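Local coordinates for DNA mismatch repair protein PMS1 (Saccharomyces cerevisiae, PDB 3H4L) that takes part in DNA mismatch repair and binds ATP, held here as a non-hydrolysable analogue, in an N-terminal ATPase domain of the gyrase B, Hsp90 and MutL type, at residues Y71-L76 and L95-E100; L111-T116 and L125-V130; I66-Y71 and T115-P120. All blocks are in the same frame, centred on the assembly; numbering follows the deposited sequence.

In the fold
All three contacts lie in the N-terminal ATPase domain of one chain, with their centres 11 to 14 Å apart. Contact 1 joins two loops beside the ribose of the nucleotide analogue and is nested within the loop that contact 3 closes. Contact 2 pairs strands 110-116 and 121-127, and contact 3 attaches the 66-71 loop to the end of the first of them. Y71 belongs to contacts 1 and 3 and is hydrogen-bonded to contact 2, its O lying 3.1 Å from Y127 OH. I66 joins sheet to pocket, with CD1 3.7 Å from V113 CG1 and 3.5 Å from L74 CD2. Contacts 1 and 3 both touch the nucleotide.

Contact 1 (Y71-L76 and L95-E100). With ANP (phosphoaminophosphonic acid-adenylate ester), chain E.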
loop_
_atom_site.group_PDB
_atom_site.type_symbol
_atom_site.label_atom_id
_atom_site.label_comp_id
_atom_site.label_asym_id
_atom_site.label_seq_id
_atom_site.Cartn_x
_atom_site.Cartn_y
_atom_site.Cartn_z
ATOM N N TYR B 71 10.583 -18.367 -26.290
ATOM C CA TYR B 71 9.787 -17.173 -26.584
ATOM C C TYR B 71 8.573 -17.473 -27.448
ATOM O O TYR B 71 7.438 -17.187 -27.083
ATOM C CB TYR B 71 10.623 -16.131 -27.337
ATOM C CG TYR B 71 11.663 -15.378 -26.534
ATOM C CD1 TYR B 71 12.524 -14.472 -27.162
ATOM C CD2 TYR B 71 11.802 -15.570 -25.157
ATOM C CE1 TYR B 71 13.497 -13.782 -26.442
ATOM C CE2 TYR B 71 12.775 -14.884 -24.429
ATOM C CZ TYR B 71 13.619 -13.994 -25.083
ATOM O OH TYR B 71 14.605 -13.334 -24.387
ATOM N N GLU B 72 8.834 -18.052 -28.608
ATOM C CA GLU B 72 7.805 -18.350 -29.588
ATOM C C GLU B 72 6.716 -19.329 -29.184
ATOM O O GLU B 72 5.608 -19.269 -29.715
ATOM C CB GLU B 72 8.472 -18.858 -30.865
ATOM C CG GLU B 72 7.782 -18.435 -32.149
ATOM C CD GLU B 72 8.620 -18.761 -33.374
ATOM O OE1 GLU B 72 8.602 -19.932 -33.821
ATOM O OE2 GLU B 72 9.313 -17.842 -33.869
ATOM N N PHE B 73 7.025 -20.230 -28.256
ATOM C CA PHE B 73 6.056 -21.234 -27.834
ATOM C C PHE B 73 5.668 -21.137 -26.362
ATOM O O PHE B 73 5.030 -22.034 -25.820
ATOM C CB PHE B 73 6.612 -22.628 -28.118
ATOM C CG PHE B 73 7.273 -22.746 -29.454
ATOM C CD1 PHE B 73 8.607 -22.376 -29.619
ATOM C CD2 PHE B 73 6.559 -23.191 -30.561
ATOM C CE1 PHE B 73 9.223 -22.449 -30.878
ATOM C CE2 PHE B 73 7.161 -23.267 -31.821
ATOM C CZ PHE B 73 8.496 -22.895 -31.979
ATOM N N LEU B 74 6.033 -20.040 -25.721
ATOM C CA LEU B 74 5.732 -19.887 -24.314
ATOM C C LEU B 74 4.241 -19.824 -23.972
ATOM O O LEU B 74 3.790 -20.511 -23.064
ATOM C CB LEU B 74 6.439 -18.648 -23.769
ATOM C CG LEU B 74 6.575 -18.656 -22.249
ATOM C CD1 LEU B 74 7.388 -19.871 -21.848
ATOM C CD2 LEU B 74 7.247 -17.378 -21.768
ATOM N N ALA B 75 3.474 -19.023 -24.701
ATOM C CA ALA B 75 2.048 -18.883 -24.410
ATOM C C ALA B 75 1.059 -19.493 -25.414
ATOM O O ALA B 75 -0.123 -19.161 -25.395
ATOM C CB ALA B 75 1.716 -17.407 -24.198
ATOM N N LEU B 76 1.526 -20.377 -26.282
ATOM C CA LEU B 76 0.632 -21.004 -27.243
ATOM C C LEU B 76 -0.138 -22.130 -26.571
ATOM O O LEU B 76 0.362 -22.756 -25.630
ATOM C CB LEU B 76 1.425 -21.599 -28.411
ATOM C CG LEU B 76 2.174 -20.667 -29.370
ATOM C CD1 LEU B 76 2.971 -21.504 -30.352
ATOM C CD2 LEU B 76 1.197 -19.771 -30.111
ATOM N N LEU B 95 9.865 -27.018 -26.101
ATOM C CA LEU B 95 10.141 -25.592 -26.214
ATOM C C LEU B 95 9.000 -24.749 -25.680
ATOM O O LEU B 95 9.016 -23.526 -25.816
ATOM C CB LEU B 95 10.410 -25.209 -27.673
ATOM C CG LEU B 95 11.582 -25.931 -28.345
ATOM C CD1 LEU B 95 11.823 -25.359 -29.737
ATOM C CD2 LEU B 95 12.826 -25.778 -27.487
ATOM N N GLY B 96 8.003 -25.394 -25.082
ATOM C CA GLY B 96 6.892 -24.632 -24.552
ATOM C C GLY B 96 5.621 -25.409 -24.314
ATOM O O GLY B 96 5.660 -26.538 -23.841
ATOM N N PHE B 97 4.490 -24.792 -24.649
ATOM C CA PHE B 97 3.176 -25.403 -24.461
ATOM C C PHE B 97 3.056 -26.006 -23.057
ATOM O O PHE B 97 2.384 -27.018 -22.863
ATOM C CB PHE B 97 2.925 -26.507 -25.488
ATOM C CG PHE B 97 3.277 -26.133 -26.892
ATOM C CD1 PHE B 97 4.591 -26.224 -27.342
ATOM C CD2 PHE B 97 2.294 -25.701 -27.774
ATOM C CE1 PHE B 97 4.921 -25.892 -28.653
ATOM C CE2 PHE B 97 2.615 -25.365 -29.090
ATOM C CZ PHE B 97 3.930 -25.460 -29.531
ATOM N N ARG B 98 3.723 -25.402 -22.083
ATOM C CA ARG B 98 3.657 -25.907 -20.726
ATOM C C ARG B 98 2.565 -25.174 -19.979
ATOM O O ARG B 98 2.303 -24.001 -20.240
ATOM C CB ARG B 98 4.987 -25.706 -19.992
ATOM C CG ARG B 98 6.119 -26.604 -20.462
ATOM C CD ARG B 98 7.390 -26.394 -19.629
ATOM N NE ARG B 98 8.037 -25.113 -19.903
ATOM C CZ ARG B 98 8.606 -24.794 -21.063
ATOM N NH1 ARG B 98 8.613 -25.671 -22.063
ATOM N NH2 ARG B 98 9.155 -23.594 -21.231
ATOM N N GLY B 99 1.923 -25.885 -19.057
ATOM C CA GLY B 99 0.880 -25.293 -18.247
ATOM C C GLY B 99 -0.327 -24.738 -18.970
ATOM O O GLY B 99 -0.619 -25.103 -20.113
ATOM N N GLU B 100 -1.020 -23.834 -18.281
ATOM C CA GLU B 100 -2.220 -23.208 -18.805
ATOM C C GLU B 100 -2.286 -21.726 -18.483
ATOM O O GLU B 100 -3.062 -20.983 -19.088
ATOM C CB GLU B 100 -3.458 -23.889 -18.211
ATOM C CG GLU B 100 -3.848 -25.176 -18.883
ATOM C CD GLU B 100 -5.099 -25.769 -18.283
ATOM O OE1 GLU B 100 -5.007 -26.327 -17.167
ATOM O OE2 GLU B 100 -6.176 -25.674 -18.920
HETATM P PG ANP E . 2.082 -24.692 -13.847
HETATM O O1G ANP E . 1.760 -23.255 -13.825
HETATM O O2G ANP E . 2.979 -25.080 -12.785
HETATM O O3G ANP E . 0.890 -25.611 -13.859
HETATM P PB ANP E . 3.907 -23.952 -15.922
HETATM O O1B ANP E . 4.755 -24.736 -16.864
HETATM O O2B ANP E . 4.613 -23.110 -14.972
HETATM N N3B ANP E . 2.863 -24.956 -15.237
HETATM P PA ANP E . 2.749 -21.472 -16.915
HETATM O O1A ANP E . 2.562 -21.004 -15.557
HETATM O O2A ANP E . 1.785 -21.080 -17.985
HETATM O O3A ANP E . 2.991 -23.050 -16.855
HETATM O "O5'" ANP E . 4.071 -20.841 -17.543
HETATM C "C5'" ANP E . 4.874 -21.719 -18.237
HETATM C "C4'" ANP E . 6.179 -21.471 -18.885
HETATM O "O4'" ANP E . 6.468 -20.062 -18.937
HETATM C "C3'" ANP E . 7.036 -22.089 -17.833
HETATM O "O3'" ANP E . 7.102 -23.507 -18.023
HETATM C "C2'" ANP E . 8.309 -21.306 -17.954
HETATM O "O2'" ANP E . 9.123 -21.978 -18.896
HETATM C "C1'" ANP E . 7.765 -19.904 -18.383
HETATM N N9 ANP E . 7.607 -18.852 -17.335
HETATM C C8 ANP E . 6.482 -18.228 -16.819
HETATM N N7 ANP E . 6.680 -17.332 -15.898
HETATM C C5 ANP E . 8.056 -17.341 -15.768
HETATM C C6 ANP E . 9.000 -16.618 -14.943
HETATM N N6 ANP E . 8.599 -15.701 -14.071
HETATM N N1 ANP E . 10.370 -16.861 -15.050
HETATM C C2 ANP E . 10.834 -17.802 -15.942
HETATM N N3 ANP E . 10.031 -18.535 -16.766
HETATM C C4 ANP E . 8.658 -18.275 -16.631
HETATM O O HOH W 1 4.482 -22.395 -21.725
#
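Segments 71-76 and 95-100 are loops beside the nucleotide in the Bergerat ATP-binding fold of GHKL ATPases, and the second carries the GFRGEAL signature of MutL-type proteins, which starts at G96. F73 and F97 bury most of the surface here. In each, CG is anti to the carbonyl carbon, so the two rings run side by side and point the same way, with centroids 5.8 Å apart and planes inclined obliquely at 38°. They meet most closely where F73 CD2 lies 3.6 Å from F97 CZ. L95 takes the other flank of the F73 ring, its CB 3.9 Å from CD1. L76 lies alongside F97 and touches its CE2 with CB.

At the base of the aromatic pair, F97 N donates to F73 O over 3.0 Å, a nearly straight bond (169°) in the carbonyl plane. The same oxygen lies over one face of the F97 ring and receives a CH···O contact from G96 CA at 3.4 Å. A CB at G96 would run into F73 O, and the backbone conformation itself calls for glycine, which lets the loops come so near.

Next in the chain, R98 bends at chi3 (-71°) and turns its guanidinium edge to the ribose: NE donates to O3' of the analogue at 2.6 Å, and NH2 to O2' at 2.8 Å. NH2 is also hydrogen-bonded to N70 OD1, which helps to fix the rotation of the group. A leucine here has none of these N-H donors, and would probably leave the ribose held less firmly and the N70 side chain less well fixed. From the other loop, L74 swings its side chain to the same sugar, bringing CD1 to 3.1 Å from O4'.

Contact 2 (L111-T116 and L125-V130); sequences LSVITT and LEYDMV
E126 starts with CG anti to its carbonyl carbon and then bends at chi2 (-77°), which folds the carboxylate back over the neighbouring strand; S112, with OG likewise anti to the carbonyl carbon (chi1 -66°), turns its hydroxyl to meet it. S112 OG donates to E126 OE2 over 2.6 Å, approaching from above the carboxylate plane. The two residues form a non-hydrogen-bonded pair of the antiparallel hairpin made by strands 110-116 and 121-127, whose short axes here make an angle of 158°.

One step along, V113 and L125 form a hydrogen-bonded pair: V113 N reaches L125 O at 2.9 Å, and L125 N reaches V113 O at 2.6 Å. On the other side of the S112-E126 pair, Y127 N donates to L111 O at 3.1 Å, nearly along the C=O axis. A water accepts from L111 N at 3.0 Å and lies near Y127 O, at the end of the pairing.

L111, V113, L125 and Y127 all point to the buried face of the sheet. L111 and Y127 lie side by side, CD2 of the leucine 4.2 Å from CD1 of the ring, while V113 crosses obliquely and sets CG2 at the ring edge, 4.0 Å from CE1. The tyrosine's OH is hydrogen-bonded to Y71 O, in the loop beside the nucleotide.

S112 and E126 lie on the opposite face, where a second water donates to both S112 OG and E126 OE1, so each carboxylate oxygen accepts a hydrogen bond, and K124 adds a long, weak ion pair at OE1; this setting probably favours the ionised form of E126.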
loop_
_atom_site.group_PDB
_atom_site.type_symbol
_atom_site.label_atom_id
_atom_site.label_comp_id
_atom_site.label_asym_id
_atom_site.label_seq_id
_atom_site.Cartn_x
_atom_site.Cartn_y
_atom_site.Cartn_z
ATOM N N LEU B 111 -0.834 -9.703 -22.359
ATOM C CA LEU B 111 0.368 -10.212 -21.695
ATOM C C LEU B 111 1.679 -9.685 -22.269
ATOM O O LEU B 111 1.897 -9.740 -23.470
ATOM C CB LEU B 111 0.398 -11.745 -21.743
ATOM C CG LEU B 111 1.556 -12.421 -20.988
ATOM C CD1 LEU B 111 1.390 -12.182 -19.478
ATOM C CD2 LEU B 111 1.594 -13.926 -21.297
ATOM N N SER B 112 2.548 -9.180 -21.401
ATOM C CA SER B 112 3.858 -8.682 -21.810
ATOM C C SER B 112 4.910 -9.315 -20.920
ATOM O O SER B 112 4.665 -9.574 -19.738
ATOM C CB SER B 112 3.953 -7.165 -21.664
ATOM O OG SER B 112 3.076 -6.523 -22.558
ATOM N N VAL B 113 6.091 -9.545 -21.480
ATOM C CA VAL B 113 7.182 -10.145 -20.721
ATOM C C VAL B 113 8.526 -9.488 -21.051
ATOM O O VAL B 113 8.789 -9.146 -22.204
ATOM C CB VAL B 113 7.296 -11.657 -21.030
ATOM C CG1 VAL B 113 8.489 -12.261 -20.302
ATOM C CG2 VAL B 113 6.016 -12.367 -20.625
ATOM N N ILE B 114 9.357 -9.281 -20.034
ATOM C CA ILE B 114 10.697 -8.732 -20.234
ATOM C C ILE B 114 11.592 -9.739 -19.512
ATOM O O ILE B 114 11.499 -9.893 -18.290
ATOM C CB ILE B 114 10.865 -7.330 -19.610
ATOM C CG1 ILE B 114 9.937 -6.325 -20.306
ATOM C CG2 ILE B 114 12.293 -6.871 -19.802
ATOM C CD1 ILE B 114 9.922 -4.923 -19.695
ATOM N N THR B 115 12.452 -10.432 -20.253
ATOM C CA THR B 115 13.284 -11.460 -19.635
ATOM C C THR B 115 14.744 -11.557 -20.103
ATOM O O THR B 115 15.155 -10.916 -21.066
ATOM C CB THR B 115 12.610 -12.848 -19.831
ATOM O OG1 THR B 115 13.287 -13.839 -19.046
ATOM C CG2 THR B 115 12.650 -13.254 -21.305
ATOM N N THR B 116 15.522 -12.371 -19.397
ATOM C CA THR B 116 16.916 -12.576 -19.747
ATOM C C THR B 116 17.588 -13.743 -19.031
ATOM O O THR B 116 17.495 -13.887 -17.804
ATOM C CB THR B 116 17.762 -11.337 -19.464
ATOM O OG1 THR B 116 19.102 -11.588 -19.899
ATOM C CG2 THR B 116 17.786 -11.027 -17.966
ATOM N N LEU B 125 8.742 -8.845 -24.755
ATOM C CA LEU B 125 7.825 -9.552 -25.635
ATOM C C LEU B 125 6.370 -9.154 -25.418
ATOM O O LEU B 125 5.919 -9.003 -24.286
ATOM C CB LEU B 125 7.980 -11.054 -25.417
ATOM C CG LEU B 125 9.401 -11.592 -25.592
ATOM C CD1 LEU B 125 9.542 -12.913 -24.860
ATOM C CD2 LEU B 125 9.710 -11.751 -27.071
ATOM N N GLU B 126 5.651 -8.964 -26.513
ATOM C CA GLU B 126 4.235 -8.625 -26.457
ATOM C C GLU B 126 3.525 -9.805 -27.113
ATOM O O GLU B 126 3.803 -10.129 -28.272
ATOM C CB GLU B 126 3.943 -7.360 -27.264
ATOM C CG GLU B 126 4.666 -6.116 -26.787
ATOM C CD GLU B 126 4.044 -5.502 -25.542
ATOM O OE1 GLU B 126 4.622 -4.530 -25.004
ATOM O OE2 GLU B 126 2.976 -5.984 -25.102
ATOM N N TYR B 127 2.634 -10.467 -26.384
ATOM C CA TYR B 127 1.899 -11.589 -26.959
ATOM C C TYR B 127 0.454 -11.196 -27.191
ATOM O O TYR B 127 -0.160 -10.550 -26.337
ATOM C CB TYR B 127 1.895 -12.790 -26.024
ATOM C CG TYR B 127 3.243 -13.375 -25.728
ATOM C CD1 TYR B 127 3.974 -12.962 -24.619
ATOM C CD2 TYR B 127 3.757 -14.389 -26.522
ATOM C CE1 TYR B 127 5.183 -13.560 -24.302
ATOM C CE2 TYR B 127 4.956 -14.989 -26.219
ATOM C CZ TYR B 127 5.667 -14.579 -25.109
ATOM O OH TYR B 127 6.860 -15.204 -24.818
ATOM N N ASP B 128 -0.105 -11.592 -28.330
ATOM C CA ASP B 128 -1.488 -11.268 -28.581
ATOM C C ASP B 128 -2.378 -12.276 -27.853
ATOM O O ASP B 128 -1.898 -13.155 -27.130
ATOM C CB ASP B 128 -1.791 -11.251 -30.080
ATOM C CG ASP B 128 -1.569 -12.590 -30.741
ATOM O OD1 ASP B 128 -1.539 -13.611 -30.024
ATOM O OD2 ASP B 128 -1.441 -12.620 -31.985
ATOM N N MET B 129 -3.678 -12.129 -28.053
ATOM C CA MET B 129 -4.681 -12.959 -27.421
ATOM C C MET B 129 -4.499 -14.459 -27.631
ATOM O O MET B 129 -4.965 -15.279 -26.829
ATOM C CB MET B 129 -6.051 -12.539 -27.950
ATOM C CG MET B 129 -7.188 -13.285 -27.334
ATOM S SD MET B 129 -8.760 -12.708 -27.956
ATOM C CE MET B 129 -9.776 -14.131 -27.544
ATOM N N VAL B 130 -3.802 -14.806 -28.706
ATOM C CA VAL B 130 -3.610 -16.199 -29.081
ATOM C C VAL B 130 -2.189 -16.768 -28.876
ATOM O O VAL B 130 -1.883 -17.883 -29.308
ATOM C CB VAL B 130 -4.135 -16.361 -30.557
ATOM C CG1 VAL B 130 -3.008 -16.695 -31.512
ATOM C CG2 VAL B 130 -5.288 -17.368 -30.593
HETATM O O HOH W 2 -2.456 -10.780 -24.680
HETATM O O HOH W 3 4.240 -3.726 -22.766
#

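Contact 3 (I66-Y71 and T115-P120). With ANP (phosphoaminophosphonic acid-adenylate ester), chain E.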
loop_
_atom_site.group_PDB
_atom_site.type_symbol
_atom_site.label_atom_id
_atom_site.label_comp_id
_atom_site.label_asym_id
_atom_site.label_seq_id
_atom_site.Cartn_x
_atom_site.Cartn_y
_atom_site.Cartn_z
ATOM N N ILE B 66 13.683 -16.682 -18.951
ATOM C CA ILE B 66 13.142 -17.574 -19.974
ATOM C C ILE B 66 14.108 -17.799 -21.134
ATOM O O ILE B 66 14.644 -16.847 -21.690
ATOM C CB ILE B 66 11.832 -16.993 -20.571
ATOM C CG1 ILE B 66 10.836 -16.685 -19.454
ATOM C CG2 ILE B 66 11.231 -17.971 -21.580
ATOM C CD1 ILE B 66 9.714 -15.753 -19.889
ATOM N N ASP B 67 14.310 -19.053 -21.518
ATOM C CA ASP B 67 15.200 -19.348 -22.625
ATOM C C ASP B 67 14.653 -18.737 -23.916
ATOM O O ASP B 67 13.507 -18.969 -24.286
ATOM C CB ASP B 67 15.350 -20.860 -22.782
ATOM C CG ASP B 67 16.328 -21.249 -23.886
ATOM O OD1 ASP B 67 16.983 -22.300 -23.727
ATOM O OD2 ASP B 67 16.433 -20.531 -24.912
ATOM N N PRO B 68 15.478 -17.949 -24.621
ATOM C CA PRO B 68 15.075 -17.306 -25.873
ATOM C C PRO B 68 14.430 -18.257 -26.868
ATOM O O PRO B 68 13.633 -17.829 -27.706
ATOM C CB PRO B 68 16.388 -16.735 -26.408
ATOM C CG PRO B 68 17.115 -16.384 -25.163
ATOM C CD PRO B 68 16.868 -17.595 -24.282
ATOM N N SER B 69 14.777 -19.539 -26.784
ATOM C CA SER B 69 14.226 -20.519 -27.712
ATOM C C SER B 69 12.771 -20.814 -27.402
ATOM O O SER B 69 12.053 -21.327 -28.259
ATOM C CB SER B 69 15.028 -21.818 -27.666
ATOM O OG SER B 69 14.955 -22.419 -26.389
ATOM N N ASN B 70 12.341 -20.474 -26.186
ATOM C CA ASN B 70 10.967 -20.712 -25.753
ATOM C C ASN B 70 10.024 -19.548 -26.042
ATOM O O ASN B 70 8.809 -19.721 -26.034
ATOM C CB ASN B 70 10.927 -21.046 -24.251
ATOM C CG ASN B 70 11.376 -22.476 -23.950
ATOM O OD1 ASN B 70 11.383 -22.915 -22.800
ATOM N ND2 ASN B 70 11.746 -23.208 -24.991
ATOM N N TYR B 71 10.583 -18.367 -26.290
ATOM C CA TYR B 71 9.787 -17.173 -26.584
ATOM C C TYR B 71 8.573 -17.473 -27.448
ATOM O O TYR B 71 7.438 -17.187 -27.083
ATOM C CB TYR B 71 10.623 -16.131 -27.337
ATOM C CG TYR B 71 11.663 -15.378 -26.534
ATOM C CD1 TYR B 71 12.524 -14.472 -27.162
ATOM C CD2 TYR B 71 11.802 -15.570 -25.157
ATOM C CE1 TYR B 71 13.497 -13.782 -26.442
ATOM C CE2 TYR B 71 12.775 -14.884 -24.429
ATOM C CZ TYR B 71 13.619 -13.994 -25.083
ATOM O OH TYR B 71 14.605 -13.334 -24.387
ATOM N N THR B 115 12.452 -10.432 -20.253
ATOM C CA THR B 115 13.284 -11.460 -19.635
ATOM C C THR B 115 14.744 -11.557 -20.103
ATOM O O THR B 115 15.155 -10.916 -21.066
ATOM C CB THR B 115 12.610 -12.848 -19.831
ATOM O OG1 THR B 115 13.287 -13.839 -19.046
ATOM C CG2 THR B 115 12.650 -13.254 -21.305
ATOM N N THR B 116 15.522 -12.371 -19.397
ATOM C CA THR B 116 16.916 -12.576 -19.747
ATOM C C THR B 116 17.588 -13.743 -19.031
ATOM O O THR B 116 17.495 -13.887 -17.804
ATOM C CB THR B 116 17.762 -11.337 -19.464
ATOM O OG1 THR B 116 19.102 -11.588 -19.899
ATOM C CG2 THR B 116 17.786 -11.027 -17.966
ATOM N N THR B 117 18.274 -14.565 -19.820
ATOM C CA THR B 117 19.014 -15.710 -19.309
ATOM C C THR B 117 20.484 -15.370 -19.493
ATOM O O THR B 117 21.356 -16.240 -19.421
ATOM C CB THR B 117 18.723 -16.965 -20.119
ATOM O OG1 THR B 117 18.933 -16.685 -21.511
ATOM C CG2 THR B 117 17.290 -17.418 -19.892
ATOM N N SER B 118 20.740 -14.090 -19.740
ATOM C CA SER B 118 22.091 -13.600 -19.966
ATOM C C SER B 118 22.110 -12.086 -19.771
ATOM O O SER B 118 22.235 -11.327 -20.737
ATOM C CB SER B 118 22.527 -13.949 -21.391
ATOM O OG SER B 118 23.848 -13.505 -21.661
ATOM N N PRO B 119 22.003 -11.630 -18.512
ATOM C CA PRO B 119 22.002 -10.199 -18.206
ATOM C C PRO B 119 23.282 -9.524 -18.697
ATOM O O PRO B 119 24.336 -10.162 -18.764
ATOM C CB PRO B 119 21.870 -10.183 -16.689
ATOM C CG PRO B 119 22.620 -11.404 -16.287
ATOM C CD PRO B 119 22.151 -12.427 -17.282
ATOM N N PRO B 120 23.206 -8.231 -19.060
ATOM C CA PRO B 120 22.012 -7.381 -19.041
ATOM C C PRO B 120 21.260 -7.344 -20.375
ATOM O O PRO B 120 20.340 -6.540 -20.544
ATOM C CB PRO B 120 22.585 -6.023 -18.682
ATOM C CG PRO B 120 23.822 -6.009 -19.513
ATOM C CD PRO B 120 24.409 -7.406 -19.281
HETATM P PG ANP E . 2.082 -24.692 -13.847
HETATM O O1G ANP E . 1.760 -23.255 -13.825
HETATM O O2G ANP E . 2.979 -25.080 -12.785
HETATM O O3G ANP E . 0.890 -25.611 -13.859
HETATM P PB ANP E . 3.907 -23.952 -15.922
HETATM O O1B ANP E . 4.755 -24.736 -16.864
HETATM O O2B ANP E . 4.613 -23.110 -14.972
HETATM N N3B ANP E . 2.863 -24.956 -15.237
HETATM P PA ANP E . 2.749 -21.472 -16.915
HETATM O O1A ANP E . 2.562 -21.004 -15.557
HETATM O O2A ANP E . 1.785 -21.080 -17.985
HETATM O O3A ANP E . 2.991 -23.050 -16.855
HETATM O "O5'" ANP E . 4.071 -20.841 -17.543
HETATM C "C5'" ANP E . 4.874 -21.719 -18.237
HETATM C "C4'" ANP E . 6.179 -21.471 -18.885
HETATM O "O4'" ANP E . 6.468 -20.062 -18.937
HETATM C "C3'" ANP E . 7.036 -22.089 -17.833
HETATM O "O3'" ANP E . 7.102 -23.507 -18.023
HETATM C "C2'" ANP E . 8.309 -21.306 -17.954
HETATM O "O2'" ANP E . 9.123 -21.978 -18.896
HETATM C "C1'" ANP E . 7.765 -19.904 -18.383
HETATM N N9 ANP E . 7.607 -18.852 -17.335
HETATM C C8 ANP E . 6.482 -18.228 -16.819
HETATM N N7 ANP E . 6.680 -17.332 -15.898
HETATM C C5 ANP E . 8.056 -17.341 -15.768
HETATM C C6 ANP E . 9.000 -16.618 -14.943
HETATM N N6 ANP E . 8.599 -15.701 -14.071
HETATM N N1 ANP E . 10.370 -16.861 -15.050
HETATM C C2 ANP E . 10.834 -17.802 -15.942
HETATM N N3 ANP E . 10.031 -18.535 -16.766
HETATM C C4 ANP E . 8.658 -18.275 -16.631
HETATM O O HOH W 4 16.751 -14.811 -22.085
#
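The 66-71 backbone leaves the DxGxG motif, which runs from D61 to G65 in this GHKL ATPase fold, and passes through helical torsions at 68-70 without regular helical bonding. Its curl is closed by N70 N donating to D67 O at 2.7 Å and by an Asx turn in which D67 OD2 accepts from S69 N, also at 2.7 Å. Across from it, the end of strand 110-116 leads into an ST turn, with T116 OG1 accepting from S118 N, and then a cis peptide bond before P120.

T115 joins the two. Its OG1, anti to the backbone N (chi1 -170°), accepts from I66 N at 2.9 Å with an angle of 160° at the hydrogen; the hydroxyl is also hydrogen-bonded to T145 OG1, a residue of the nucleotide pocket. The methyl CG2 turns the other way and meets Y71 tip to tip, 3.5 Å from CE2. P68 CA sits over the centre of the Y71 ring, 3.5 Å above its plane, while the phenol OH is hydrogen-bonded to D123 OD2.

Farther out, T117 places CG2 against I66 O, and a water donates to that oxygen at 3.0 Å while hydrogen-bonding T117 OG1 at 2.9 Å. I66 turns inward to the adenine, its CG1 3.4 Å from N3 of the nucleotide analogue.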